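Local atomic coordinates of diaminobutyrate-pyruvate transaminase and L-2,4-diaminobutyrate decarboxylase (Vibrio parahaemolyticus, PDB entry 2QMA), a protein that probably acts, through this C-terminal domain, as a pyridoxal-phosphate-dependent decarboxylase of L-2,4-diaminobutyrate, joined in the full-length protein to an aminotransferase portion. Residues V52-D60 and A449-L457. Numbering follows the deposited sequence.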
loop_
_atom_site.group_PDB
_atom_site.type_symbol
_atom_site.label_atom_id
_atom_site.label_comp_id
_atom_site.label_asym_id
_atom_site.label_seq_id
_atom_site.Cartn_x
_atom_site.Cartn_y
_atom_site.Cartn_z
ATOM N N VAL A 52 6.005 23.057 17.067
ATOM C CA VAL A 52 4.688 23.111 16.438
ATOM C C VAL A 52 3.678 23.740 17.372
ATOM O O VAL A 52 3.536 23.328 18.523
ATOM C CB VAL A 52 4.140 21.713 16.033
ATOM C CG1 VAL A 52 2.663 21.802 15.719
ATOM C CG2 VAL A 52 4.901 21.153 14.845
ATOM N N ASN A 53 2.945 24.716 16.871
ATOM C CA ASN A 53 1.994 25.411 17.732
ATOM C C ASN A 53 0.612 25.581 17.086
ATOM O O ASN A 53 -0.292 26.181 17.669
ATOM C CB ASN A 53 2.617 26.726 18.209
ATOM C CG ASN A 53 2.523 27.851 17.181
ATOM O OD1 ASN A 53 2.703 27.646 15.976
ATOM N ND2 ASN A 53 2.244 29.061 17.671
ATOM N N ALA A 54 0.475 25.004 15.886
ATOM C CA ALA A 54 -0.755 25.029 15.098
ATOM C C ALA A 54 -0.878 23.734 14.272
ATOM O O ALA A 54 0.118 23.012 14.096
ATOM C CB ALA A 54 -0.785 26.265 14.189
ATOM N N PRO A 55 -2.105 23.411 13.799
ATOM C CA PRO A 55 -2.271 22.268 12.866
ATOM C C PRO A 55 -1.429 22.410 11.586
ATOM O O PRO A 55 -0.924 21.405 11.063
ATOM C CB PRO A 55 -3.743 22.314 12.478
ATOM C CG PRO A 55 -4.389 23.275 13.328
ATOM C CD PRO A 55 -3.395 24.044 14.134
ATOM N N TYR A 56 -1.335 23.633 11.073
ATOM C CA TYR A 56 -0.526 23.953 9.876
ATOM C C TYR A 56 0.286 25.259 10.091
ATOM O O TYR A 56 -0.199 26.205 10.728
ATOM C CB TYR A 56 -1.415 24.034 8.607
ATOM C CG TYR A 56 -0.639 24.497 7.374
ATOM C CD1 TYR A 56 0.445 23.758 6.880
ATOM C CD2 TYR A 56 -1.005 25.652 6.692
ATOM C CE1 TYR A 56 1.175 24.203 5.733
ATOM C CE2 TYR A 56 -0.295 26.105 5.554
ATOM C CZ TYR A 56 0.793 25.380 5.088
ATOM O OH TYR A 56 1.474 25.839 3.973
ATOM N N SER A 57 1.503 25.317 9.543
ATOM C CA SER A 57 2.388 26.450 9.742
ATOM C C SER A 57 1.823 27.783 9.203
ATOM O O SER A 57 2.278 28.863 9.609
ATOM C CB SER A 57 3.734 26.135 9.093
ATOM O OG SER A 57 3.635 26.295 7.687
ATOM N N GLY A 58 0.861 27.706 8.275
ATOM C CA GLY A 58 0.300 28.886 7.622
ATOM C C GLY A 58 1.142 29.465 6.476
ATOM O O GLY A 58 0.739 30.462 5.844
HETATM N N MSE A 59 2.291 28.841 6.194
HETATM C CA MSE A 59 3.128 29.223 5.051
HETATM C C MSE A 59 2.298 29.284 3.774
HETATM O O MSE A 59 1.422 28.459 3.572
HETATM C CB MSE A 59 4.285 28.232 4.873
HETATM C CG MSE A 59 5.137 28.529 3.661
HETATM SE SE MSE A 59 6.777 27.522 3.683
HETATM C CE MSE A 59 7.754 28.595 4.965
ATOM N N ASP A 60 2.561 30.283 2.942
ATOM C CA ASP A 60 1.918 30.395 1.640
ATOM C C ASP A 60 2.177 29.101 0.848
ATOM O O ASP A 60 3.329 28.675 0.745
ATOM C CB ASP A 60 2.491 31.612 0.897
ATOM C CG ASP A 60 1.902 31.793 -0.495
ATOM O OD1 ASP A 60 0.657 31.894 -0.629
ATOM O OD2 ASP A 60 2.685 31.842 -1.458
ATOM N N ALA A 449 -9.377 29.254 7.745
ATOM C CA ALA A 449 -8.844 28.574 8.919
ATOM C C ALA A 449 -7.706 27.621 8.514
ATOM O O ALA A 449 -6.665 27.563 9.182
ATOM C CB ALA A 449 -9.958 27.826 9.688
ATOM N N LEU A 450 -7.890 26.913 7.397
ATOM C CA LEU A 450 -6.844 26.020 6.870
ATOM C C LEU A 450 -5.549 26.770 6.445
ATOM O O LEU A 450 -4.435 26.439 6.884
ATOM C CB LEU A 450 -7.398 25.211 5.680
ATOM C CG LEU A 450 -6.359 24.415 4.871
ATOM C CD1 LEU A 450 -5.703 23.415 5.738
ATOM C CD2 LEU A 450 -7.023 23.707 3.719
ATOM N N THR A 451 -5.700 27.766 5.584
ATOM C CA THR A 451 -4.523 28.469 5.038
ATOM C C THR A 451 -3.775 29.360 6.050
ATOM O O THR A 451 -2.565 29.605 5.920
ATOM C CB THR A 451 -4.835 29.218 3.706
ATOM O OG1 THR A 451 -5.962 30.091 3.861
ATOM C CG2 THR A 451 -5.165 28.207 2.611
ATOM N N ARG A 452 -4.473 29.821 7.079
ATOM C CA ARG A 452 -3.773 30.493 8.180
ATOM C C ARG A 452 -3.194 29.481 9.176
ATOM O O ARG A 452 -2.352 29.822 9.985
ATOM C CB ARG A 452 -4.685 31.477 8.873
ATOM C CG ARG A 452 -5.111 32.537 7.918
ATOM C CD ARG A 452 -6.009 33.510 8.567
ATOM N NE ARG A 452 -6.804 34.199 7.556
ATOM C CZ ARG A 452 -7.537 35.268 7.824
ATOM N NH1 ARG A 452 -7.579 35.741 9.068
ATOM N NH2 ARG A 452 -8.237 35.845 6.860
ATOM N N GLY A 453 -3.642 28.227 9.077
ATOM C CA GLY A 453 -3.205 27.162 9.984
ATOM C C GLY A 453 -3.805 27.255 11.379
ATOM O O GLY A 453 -3.197 26.832 12.369
ATOM N N ILE A 454 -4.967 27.876 11.467
ATOM C CA ILE A 454 -5.684 28.013 12.727
ATOM C C ILE A 454 -6.403 26.699 13.054
ATOM O O ILE A 454 -6.391 26.238 14.178
ATOM C CB ILE A 454 -6.749 29.104 12.600
ATOM C CG1 ILE A 454 -6.083 30.469 12.406
ATOM C CG2 ILE A 454 -7.673 29.109 13.845
ATOM C CD1 ILE A 454 -7.090 31.507 11.820
ATOM N N ALA A 455 -7.028 26.114 12.045
ATOM C CA ALA A 455 -7.764 24.876 12.230
ATOM C C ALA A 455 -7.937 24.165 10.893
ATOM O O ALA A 455 -8.085 24.809 9.830
ATOM C CB ALA A 455 -9.131 25.124 12.876
ATOM N N VAL A 456 -7.912 22.839 10.985
ATOM C CA VAL A 456 -8.222 21.949 9.869
ATOM C C VAL A 456 -9.634 21.393 10.096
ATOM O O VAL A 456 -9.856 20.534 10.965
ATOM C CB VAL A 456 -7.178 20.817 9.684
ATOM C CG1 VAL A 456 -7.570 19.959 8.447
ATOM C CG2 VAL A 456 -5.738 21.423 9.502
ATOM N N LEU A 457 -10.586 21.914 9.326
ATOM C CA LEU A 457 -12.003 21.618 9.518
ATOM C C LEU A 457 -12.562 20.923 8.290
ATOM O O LEU A 457 -12.106 21.174 7.180
ATOM C CB LEU A 457 -12.795 22.908 9.721
ATOM C CG LEU A 457 -12.397 23.720 10.949
ATOM C CD1 LEU A 457 -13.163 25.036 11.003
ATOM C CD2 LEU A 457 -12.567 22.868 12.235
HETATM O O HOH W 1 -1.092 30.056 3.900
#
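Gly453 meets the backbone of Tyr56 through a CA-H...O contact, its CA 3.2 Å from Tyr56 O with an angle of 150° at the hydrogen. A second such contact joins Gly58 CA to Thr451 O at 3.4 Å. The carbonyl oxygen of Gly453 turns to the same loop, 3.1 Å from Ala54 CB and 3.3 Å from Pro55 CD. Pro55 CG passes Ile454 O and Ala455 CA, and Pro55 CB packs on Val456 CG2 at 3.7 Å. The Tyr56 ring runs beside the last helical turn. Tyr56 CG stands anti to the backbone N (chi1 174°), which brings Tyr56 CD2 within 3.5 Å of Leu450 O and leaves Thr451 O near the ring plane, at its edge. Gly453 ends helix 438-452 in a Schellman motif: its phi is positive, its N bonds to Leu450 O, and Ile454 N reaches back to Ala449 O. This helix links strands 426-431 and 458-462 of the small antiparallel sheet, consistent with a fold-type I enzyme; the loop between helices 32-51 and 61-69 packs against its C-terminal end. Water 1 may bridge Gly58 O and Thr451 O, but its implausibly short approach to Thr451 O leaves this doubtful. Farther out, Tyr56 OH donates to Met59 O (2.7 Å), helping hold the ring's hydroxyl end, and Met59 N closes an ST turn on Ser57 OG, which also bonds to Asn94. Trp132 of the second subunit packs edge-to-face with the Tyr56 ring, placing this junction beside the dimer interface.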